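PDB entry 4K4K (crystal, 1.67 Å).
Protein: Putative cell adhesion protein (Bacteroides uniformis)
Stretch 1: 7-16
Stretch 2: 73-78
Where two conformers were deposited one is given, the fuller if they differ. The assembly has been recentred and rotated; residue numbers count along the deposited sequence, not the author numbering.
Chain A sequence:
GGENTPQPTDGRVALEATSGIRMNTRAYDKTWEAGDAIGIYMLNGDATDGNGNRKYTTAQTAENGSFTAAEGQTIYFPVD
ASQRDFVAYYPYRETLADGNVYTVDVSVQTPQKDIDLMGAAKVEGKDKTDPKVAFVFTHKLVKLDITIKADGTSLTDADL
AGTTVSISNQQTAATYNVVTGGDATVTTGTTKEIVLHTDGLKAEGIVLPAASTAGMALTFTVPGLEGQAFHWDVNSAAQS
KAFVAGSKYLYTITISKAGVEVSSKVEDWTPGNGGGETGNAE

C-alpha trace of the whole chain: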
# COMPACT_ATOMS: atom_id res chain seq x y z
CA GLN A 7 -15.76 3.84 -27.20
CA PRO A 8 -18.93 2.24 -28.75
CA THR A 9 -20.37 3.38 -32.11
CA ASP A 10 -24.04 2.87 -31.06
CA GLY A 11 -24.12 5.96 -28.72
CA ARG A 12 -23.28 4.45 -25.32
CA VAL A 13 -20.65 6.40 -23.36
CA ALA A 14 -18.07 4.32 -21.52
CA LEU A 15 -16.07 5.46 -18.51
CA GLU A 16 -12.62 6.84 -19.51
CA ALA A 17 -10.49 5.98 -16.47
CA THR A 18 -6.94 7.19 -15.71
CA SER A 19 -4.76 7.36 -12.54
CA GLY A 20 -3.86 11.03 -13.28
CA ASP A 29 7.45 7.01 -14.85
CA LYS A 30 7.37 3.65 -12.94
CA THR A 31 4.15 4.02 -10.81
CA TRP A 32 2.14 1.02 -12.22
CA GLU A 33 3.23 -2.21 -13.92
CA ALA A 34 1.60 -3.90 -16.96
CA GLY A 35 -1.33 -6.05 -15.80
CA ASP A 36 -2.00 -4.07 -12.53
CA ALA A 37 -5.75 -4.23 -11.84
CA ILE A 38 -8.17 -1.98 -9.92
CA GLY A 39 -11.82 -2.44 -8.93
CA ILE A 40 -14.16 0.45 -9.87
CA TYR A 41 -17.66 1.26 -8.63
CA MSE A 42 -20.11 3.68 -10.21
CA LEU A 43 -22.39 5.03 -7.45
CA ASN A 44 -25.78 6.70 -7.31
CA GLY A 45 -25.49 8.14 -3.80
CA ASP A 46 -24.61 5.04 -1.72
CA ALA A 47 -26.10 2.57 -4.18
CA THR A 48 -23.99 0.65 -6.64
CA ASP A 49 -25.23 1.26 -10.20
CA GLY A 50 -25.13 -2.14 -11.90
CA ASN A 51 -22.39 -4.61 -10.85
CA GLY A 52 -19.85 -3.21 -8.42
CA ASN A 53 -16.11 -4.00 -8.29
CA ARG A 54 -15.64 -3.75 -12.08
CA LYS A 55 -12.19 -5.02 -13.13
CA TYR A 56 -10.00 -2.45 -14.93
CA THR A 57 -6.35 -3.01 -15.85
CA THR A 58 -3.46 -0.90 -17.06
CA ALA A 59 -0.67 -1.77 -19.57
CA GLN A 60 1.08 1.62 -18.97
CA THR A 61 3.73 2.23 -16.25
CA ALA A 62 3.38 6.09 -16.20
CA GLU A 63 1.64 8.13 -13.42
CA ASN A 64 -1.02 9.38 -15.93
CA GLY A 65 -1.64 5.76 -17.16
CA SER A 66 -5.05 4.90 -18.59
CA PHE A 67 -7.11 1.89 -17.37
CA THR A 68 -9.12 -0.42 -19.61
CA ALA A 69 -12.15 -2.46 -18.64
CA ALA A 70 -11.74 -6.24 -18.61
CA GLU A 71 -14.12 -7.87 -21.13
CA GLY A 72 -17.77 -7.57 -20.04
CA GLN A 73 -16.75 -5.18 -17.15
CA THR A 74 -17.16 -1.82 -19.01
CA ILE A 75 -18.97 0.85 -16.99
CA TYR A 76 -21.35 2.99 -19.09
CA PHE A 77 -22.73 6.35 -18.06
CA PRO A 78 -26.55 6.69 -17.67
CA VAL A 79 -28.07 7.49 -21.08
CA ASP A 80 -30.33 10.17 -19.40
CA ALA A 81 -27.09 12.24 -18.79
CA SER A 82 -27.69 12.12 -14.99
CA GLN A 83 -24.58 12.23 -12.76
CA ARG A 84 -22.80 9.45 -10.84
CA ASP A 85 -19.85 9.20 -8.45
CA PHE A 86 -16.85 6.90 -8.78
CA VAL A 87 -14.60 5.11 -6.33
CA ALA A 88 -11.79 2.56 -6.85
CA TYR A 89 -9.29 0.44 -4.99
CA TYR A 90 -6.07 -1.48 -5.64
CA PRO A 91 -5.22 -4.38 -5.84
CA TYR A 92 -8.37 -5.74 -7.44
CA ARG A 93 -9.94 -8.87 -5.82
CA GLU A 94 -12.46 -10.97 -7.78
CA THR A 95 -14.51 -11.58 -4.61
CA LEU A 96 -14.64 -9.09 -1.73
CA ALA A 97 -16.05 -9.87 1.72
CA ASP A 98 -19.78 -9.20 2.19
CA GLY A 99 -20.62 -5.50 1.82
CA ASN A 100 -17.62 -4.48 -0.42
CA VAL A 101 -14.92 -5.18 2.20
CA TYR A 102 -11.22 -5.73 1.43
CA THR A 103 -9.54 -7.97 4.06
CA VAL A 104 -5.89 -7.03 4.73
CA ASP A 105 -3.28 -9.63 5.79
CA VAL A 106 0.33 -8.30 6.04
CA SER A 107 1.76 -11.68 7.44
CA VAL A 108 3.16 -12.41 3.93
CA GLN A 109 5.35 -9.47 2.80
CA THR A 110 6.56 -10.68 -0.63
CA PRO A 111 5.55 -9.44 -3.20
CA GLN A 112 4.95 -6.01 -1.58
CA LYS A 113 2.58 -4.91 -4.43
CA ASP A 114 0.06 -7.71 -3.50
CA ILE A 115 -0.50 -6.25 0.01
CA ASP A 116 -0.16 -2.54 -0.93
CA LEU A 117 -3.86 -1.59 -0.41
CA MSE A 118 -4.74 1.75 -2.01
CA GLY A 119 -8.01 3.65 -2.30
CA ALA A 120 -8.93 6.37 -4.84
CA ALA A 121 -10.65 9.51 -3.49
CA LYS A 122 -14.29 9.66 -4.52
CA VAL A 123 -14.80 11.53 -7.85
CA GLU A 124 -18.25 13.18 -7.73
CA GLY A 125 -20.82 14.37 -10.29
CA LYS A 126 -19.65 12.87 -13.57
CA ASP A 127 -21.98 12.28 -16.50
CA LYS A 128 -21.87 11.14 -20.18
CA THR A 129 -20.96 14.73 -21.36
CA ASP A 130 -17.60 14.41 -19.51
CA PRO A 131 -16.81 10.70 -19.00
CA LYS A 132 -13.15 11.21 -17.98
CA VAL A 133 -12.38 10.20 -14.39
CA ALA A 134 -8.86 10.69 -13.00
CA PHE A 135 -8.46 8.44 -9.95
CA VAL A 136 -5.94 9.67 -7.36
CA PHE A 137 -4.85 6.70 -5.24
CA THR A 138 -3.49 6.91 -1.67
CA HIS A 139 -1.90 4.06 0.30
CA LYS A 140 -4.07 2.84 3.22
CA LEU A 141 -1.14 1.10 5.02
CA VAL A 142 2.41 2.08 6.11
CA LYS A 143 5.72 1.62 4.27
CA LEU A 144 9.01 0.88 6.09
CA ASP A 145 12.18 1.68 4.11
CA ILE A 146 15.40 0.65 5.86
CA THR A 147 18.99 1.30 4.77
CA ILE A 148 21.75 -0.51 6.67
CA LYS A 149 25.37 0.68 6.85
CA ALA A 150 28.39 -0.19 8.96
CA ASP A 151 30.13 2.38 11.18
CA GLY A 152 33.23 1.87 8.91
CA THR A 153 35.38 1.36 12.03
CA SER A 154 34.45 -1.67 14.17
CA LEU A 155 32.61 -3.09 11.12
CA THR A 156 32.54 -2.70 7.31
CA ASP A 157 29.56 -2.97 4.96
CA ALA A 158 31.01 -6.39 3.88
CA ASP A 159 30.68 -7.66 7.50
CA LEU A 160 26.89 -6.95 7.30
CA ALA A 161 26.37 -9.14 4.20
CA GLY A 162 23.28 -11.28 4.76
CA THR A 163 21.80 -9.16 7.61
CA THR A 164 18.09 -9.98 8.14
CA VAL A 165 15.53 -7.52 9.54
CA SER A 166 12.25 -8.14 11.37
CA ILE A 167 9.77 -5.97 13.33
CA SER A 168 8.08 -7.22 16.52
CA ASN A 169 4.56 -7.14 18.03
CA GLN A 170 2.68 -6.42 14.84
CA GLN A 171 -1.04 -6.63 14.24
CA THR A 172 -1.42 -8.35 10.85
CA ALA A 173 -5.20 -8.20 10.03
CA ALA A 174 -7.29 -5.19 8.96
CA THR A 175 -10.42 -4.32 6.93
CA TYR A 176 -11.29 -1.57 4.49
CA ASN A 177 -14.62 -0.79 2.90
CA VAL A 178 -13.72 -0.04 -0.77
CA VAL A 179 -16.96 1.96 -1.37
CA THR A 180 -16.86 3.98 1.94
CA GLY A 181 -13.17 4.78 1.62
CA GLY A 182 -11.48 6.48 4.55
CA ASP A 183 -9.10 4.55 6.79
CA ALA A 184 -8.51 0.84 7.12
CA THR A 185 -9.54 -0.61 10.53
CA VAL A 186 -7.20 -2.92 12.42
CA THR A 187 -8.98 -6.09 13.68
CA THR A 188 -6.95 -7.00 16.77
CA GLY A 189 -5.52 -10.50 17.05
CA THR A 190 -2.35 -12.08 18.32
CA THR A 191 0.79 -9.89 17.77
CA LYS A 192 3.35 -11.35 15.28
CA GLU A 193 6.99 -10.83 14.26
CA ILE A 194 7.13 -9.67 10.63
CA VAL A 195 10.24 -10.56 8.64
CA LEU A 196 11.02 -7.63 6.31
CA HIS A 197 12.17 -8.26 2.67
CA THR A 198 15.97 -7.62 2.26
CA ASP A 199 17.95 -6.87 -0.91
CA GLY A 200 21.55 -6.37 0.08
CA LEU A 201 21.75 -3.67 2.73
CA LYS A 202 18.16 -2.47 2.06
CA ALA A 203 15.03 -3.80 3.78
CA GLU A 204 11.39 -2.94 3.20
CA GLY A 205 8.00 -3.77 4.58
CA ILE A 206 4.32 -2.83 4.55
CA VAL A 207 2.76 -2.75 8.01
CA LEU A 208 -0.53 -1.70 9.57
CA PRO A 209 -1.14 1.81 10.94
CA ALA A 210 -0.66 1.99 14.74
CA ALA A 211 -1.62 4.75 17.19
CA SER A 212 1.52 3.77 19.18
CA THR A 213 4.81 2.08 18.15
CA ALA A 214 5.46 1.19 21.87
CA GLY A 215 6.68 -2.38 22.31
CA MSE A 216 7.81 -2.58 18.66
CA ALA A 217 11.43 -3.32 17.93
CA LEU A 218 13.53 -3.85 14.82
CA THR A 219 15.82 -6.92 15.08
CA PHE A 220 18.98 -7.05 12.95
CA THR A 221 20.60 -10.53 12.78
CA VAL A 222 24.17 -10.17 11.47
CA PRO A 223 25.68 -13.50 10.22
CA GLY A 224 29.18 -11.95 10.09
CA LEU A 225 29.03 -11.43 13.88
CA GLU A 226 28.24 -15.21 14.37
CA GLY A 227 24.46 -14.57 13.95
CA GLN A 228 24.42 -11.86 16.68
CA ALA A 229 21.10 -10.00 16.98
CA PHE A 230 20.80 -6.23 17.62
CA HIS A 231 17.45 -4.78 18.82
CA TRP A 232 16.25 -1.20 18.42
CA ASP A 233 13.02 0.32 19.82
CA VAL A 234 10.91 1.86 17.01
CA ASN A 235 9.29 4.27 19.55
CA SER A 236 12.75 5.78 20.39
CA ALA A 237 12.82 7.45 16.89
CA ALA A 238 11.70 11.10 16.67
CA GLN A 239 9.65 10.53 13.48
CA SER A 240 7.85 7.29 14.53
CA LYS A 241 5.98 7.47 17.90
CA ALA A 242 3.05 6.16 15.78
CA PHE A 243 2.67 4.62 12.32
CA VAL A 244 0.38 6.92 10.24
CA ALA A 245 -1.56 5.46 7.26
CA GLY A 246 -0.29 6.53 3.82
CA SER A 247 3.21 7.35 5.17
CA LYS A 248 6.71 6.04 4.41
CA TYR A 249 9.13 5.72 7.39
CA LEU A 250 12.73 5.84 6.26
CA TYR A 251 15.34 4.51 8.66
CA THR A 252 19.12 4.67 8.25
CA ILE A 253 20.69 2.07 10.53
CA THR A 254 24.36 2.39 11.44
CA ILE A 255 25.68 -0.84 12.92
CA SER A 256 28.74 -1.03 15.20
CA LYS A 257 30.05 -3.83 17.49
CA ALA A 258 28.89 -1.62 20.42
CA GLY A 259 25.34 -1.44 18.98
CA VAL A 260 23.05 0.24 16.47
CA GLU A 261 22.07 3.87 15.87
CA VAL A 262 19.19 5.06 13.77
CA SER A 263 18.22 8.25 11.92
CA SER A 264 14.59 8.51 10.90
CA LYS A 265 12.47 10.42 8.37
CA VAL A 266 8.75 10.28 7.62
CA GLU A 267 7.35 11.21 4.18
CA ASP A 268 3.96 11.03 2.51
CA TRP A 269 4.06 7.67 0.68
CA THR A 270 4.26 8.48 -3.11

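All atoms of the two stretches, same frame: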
# COMPACT_ATOMS: atom_id res chain seq x y z
N GLN A 7 -14.39 3.34 -27.35
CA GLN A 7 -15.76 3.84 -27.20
C GLN A 7 -16.72 3.22 -28.23
O GLN A 7 -16.38 3.13 -29.41
CB GLN A 7 -15.81 5.37 -27.30
N PRO A 8 -17.96 2.84 -27.80
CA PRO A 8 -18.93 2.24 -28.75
C PRO A 8 -19.37 3.18 -29.86
O PRO A 8 -19.27 4.41 -29.73
CB PRO A 8 -20.12 1.89 -27.85
CG PRO A 8 -19.57 1.82 -26.48
CD PRO A 8 -18.52 2.87 -26.43
N THR A 9 -19.88 2.61 -30.97
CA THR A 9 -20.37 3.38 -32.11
C THR A 9 -21.91 3.37 -32.14
O THR A 9 -22.51 3.88 -33.10
CB THR A 9 -19.75 2.87 -33.44
OG1 THR A 9 -19.99 1.47 -33.57
CG2 THR A 9 -18.26 3.17 -33.55
N ASP A 10 -22.57 2.85 -31.07
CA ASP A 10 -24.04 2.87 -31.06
C ASP A 10 -24.58 3.85 -29.97
O ASP A 10 -25.73 3.70 -29.54
CB ASP A 10 -24.67 1.46 -30.97
CG ASP A 10 -25.00 0.78 -32.31
OD1 ASP A 10 -24.68 1.36 -33.39
OD2 ASP A 10 -25.59 -0.33 -32.29
N GLY A 11 -23.75 4.85 -29.60
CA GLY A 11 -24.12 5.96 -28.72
C GLY A 11 -23.84 5.85 -27.23
O GLY A 11 -24.00 6.84 -26.50
N ARG A 12 -23.52 4.65 -26.75
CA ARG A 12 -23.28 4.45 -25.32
C ARG A 12 -21.93 5.08 -24.94
O ARG A 12 -20.99 5.04 -25.72
CB ARG A 12 -23.34 2.96 -24.96
CG ARG A 12 -24.72 2.33 -25.28
CD ARG A 12 -24.78 0.87 -24.87
NE ARG A 12 -23.77 0.08 -25.58
CZ ARG A 12 -23.18 -1.02 -25.10
NH1 ARG A 12 -23.52 -1.49 -23.90
NH2 ARG A 12 -22.26 -1.65 -25.81
N VAL A 13 -21.86 5.71 -23.75
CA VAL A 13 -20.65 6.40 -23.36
C VAL A 13 -20.00 5.64 -22.22
O VAL A 13 -20.56 5.57 -21.13
CB VAL A 13 -20.91 7.89 -23.00
CG1 VAL A 13 -19.62 8.58 -22.57
CG2 VAL A 13 -21.54 8.65 -24.18
N ALA A 14 -18.81 5.07 -22.50
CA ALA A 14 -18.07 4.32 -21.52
C ALA A 14 -17.24 5.23 -20.63
O ALA A 14 -16.76 6.29 -21.06
CB ALA A 14 -17.16 3.34 -22.25
N LEU A 15 -16.99 4.78 -19.42
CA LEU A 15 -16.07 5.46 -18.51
C LEU A 15 -14.66 5.53 -19.14
O LEU A 15 -14.17 4.53 -19.68
CB LEU A 15 -16.01 4.66 -17.19
CG LEU A 15 -14.92 5.08 -16.19
CD1 LEU A 15 -15.20 6.48 -15.62
CD2 LEU A 15 -14.83 4.05 -15.07
N GLU A 16 -14.00 6.69 -19.04
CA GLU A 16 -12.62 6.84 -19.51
C GLU A 16 -11.78 7.05 -18.25
O GLU A 16 -11.67 8.18 -17.75
CB GLU A 16 -12.47 7.99 -20.51
CG GLU A 16 -13.25 7.78 -21.80
CD GLU A 16 -13.22 8.93 -22.80
OE1 GLU A 16 -12.41 9.87 -22.62
OE2 GLU A 16 -14.00 8.87 -23.77
N GLN A 73 -16.83 -5.97 -18.40
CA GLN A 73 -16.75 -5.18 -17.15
C GLN A 73 -16.95 -3.67 -17.39
O GLN A 73 -16.95 -2.90 -16.44
CB GLN A 73 -15.38 -5.41 -16.48
CG GLN A 73 -15.10 -6.86 -16.05
CD GLN A 73 -15.95 -7.31 -14.89
OE1 GLN A 73 -15.85 -6.79 -13.78
NE2 GLN A 73 -16.84 -8.26 -15.14
N THR A 74 -17.06 -3.25 -18.66
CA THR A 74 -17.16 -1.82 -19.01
C THR A 74 -18.32 -1.13 -18.27
O THR A 74 -19.48 -1.60 -18.27
CB THR A 74 -17.29 -1.62 -20.54
OG1 THR A 74 -16.20 -2.24 -21.20
CG2 THR A 74 -17.27 -0.15 -20.92
N ILE A 75 -17.99 -0.01 -17.63
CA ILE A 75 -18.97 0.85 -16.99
C ILE A 75 -19.43 1.88 -18.01
O ILE A 75 -18.59 2.56 -18.62
CB ILE A 75 -18.38 1.54 -15.73
CG1 ILE A 75 -18.12 0.53 -14.60
CG2 ILE A 75 -19.35 2.67 -15.25
CD1 ILE A 75 -17.16 1.11 -13.50
N TYR A 76 -20.75 1.99 -18.18
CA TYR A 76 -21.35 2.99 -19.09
C TYR A 76 -22.10 4.01 -18.30
O TYR A 76 -22.82 3.66 -17.36
CB TYR A 76 -22.31 2.34 -20.10
CG TYR A 76 -21.61 1.42 -21.06
CD1 TYR A 76 -21.00 1.92 -22.21
CD2 TYR A 76 -21.51 0.06 -20.81
CE1 TYR A 76 -20.31 1.08 -23.10
CE2 TYR A 76 -20.82 -0.79 -21.67
CZ TYR A 76 -20.25 -0.28 -22.83
OH TYR A 76 -19.57 -1.14 -23.66
N PHE A 77 -21.98 5.28 -18.72
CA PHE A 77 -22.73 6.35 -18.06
C PHE A 77 -24.22 6.25 -18.34
O PHE A 77 -24.59 5.78 -19.43
CB PHE A 77 -22.21 7.71 -18.51
CG PHE A 77 -20.97 8.10 -17.75
CD1 PHE A 77 -21.06 8.81 -16.56
CD2 PHE A 77 -19.70 7.77 -18.23
CE1 PHE A 77 -19.91 9.20 -15.86
CE2 PHE A 77 -18.55 8.11 -17.51
CZ PHE A 77 -18.67 8.83 -16.33
N PRO A 78 -25.09 6.69 -17.39
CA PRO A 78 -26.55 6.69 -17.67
C PRO A 78 -26.87 7.47 -18.95
O PRO A 78 -26.39 8.60 -19.15
CB PRO A 78 -27.15 7.39 -16.44
CG PRO A 78 -26.13 7.19 -15.35
CD PRO A 78 -24.79 7.24 -16.05
O HOH W 1 -24.25 5.87 -22.17

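Two extended segments that pass side by side need not form a long ladder to be held firmly; a short run of backbone hydrogen bonds is enough if side chains close over its flanks. The pairing of residues 7-16 with residues 73-78 in this putative cell adhesion protein illustrates the principle. The two stretches are bridged once, at Ala14 and Tyr76, whose CA atoms lie 4.3 Å apart, and the contact buries 449 Å² in total.

The bridge rests on two direct hydrogen bonds. The amide N of Phe77 donates to the carbonyl O of Val13 at 2.8 Å, and the amide N of Leu15 donates to the carbonyl O of Ile75 at 2.9 Å. Both are nearly straight, with angles at the hydrogen of 165° and 168°. The donors and acceptors thus belong to the residues next to the bridged pair, one donor from each stretch. The same two carbonyls also receive weaker CA-H...O contacts from the bridged residues themselves: Val13 O lies 3.4 Å from Tyr76 CA, and Ile75 O lies 3.4 Å from Ala14 CA.

Beyond this pair of bonds the backbones no longer meet directly, and a water molecule extends the pattern. It accepts from Val13 N at 2.9 Å and donates to Phe77 O at 2.8 Å. Val13 and Phe77 are therefore joined twice, directly through Val13 O and Phe77 N and through solvent by their remaining backbone polar groups.

Side chains then cover the polar core. Leu15 and Phe77, both buried, pack with Leu15 CD1 4.2 Å from Phe77 CE2, while Leu15 CD2 reaches to 4.1 Å from Ile75 CD1. The branched end of leucine thus serves two apolar neighbours. Val13 adds a looser contact, its CG1 4.4 Å from Phe77 CD2. The side chains of Leu15, Ile75 and Phe77 have no polar demands of their own, which suits them to a buried place beside the bonded amides and carbonyls; Val13 remains partly exposed.

Tyr76 has the largest area covered by the opposing stretch. Its CA-to-CB bond points sideways, yet the end of the side chain comes nearer, and several different groups gather round the ring. Pro8 CG meets its edge, 3.5 Å from Tyr76 CE1, and the small methyl of Ala14 lies close by, with Ala14 CB 4.0 Å from Tyr76 CE1. That methyl also approaches Thr74, Ala14 CB lying 3.7 Å from Thr74 CG2.

Over one face of the ring lies the guanidinium of Arg12, stacked with its plane at 25° to that of the tyrosine and its CZ 4.2 Å from the centroid of the Tyr76 ring. This is a cation-pi contact, suited to an exposed arginine that can keep its charge near solvent while its flat group covers an aromatic surface. Arg12 NH2 is 3.5 Å from Tyr76 OH, but the angle is too poor for a hydrogen bond. The direct hydrogen bonding between the stretches remains a matter of backbone.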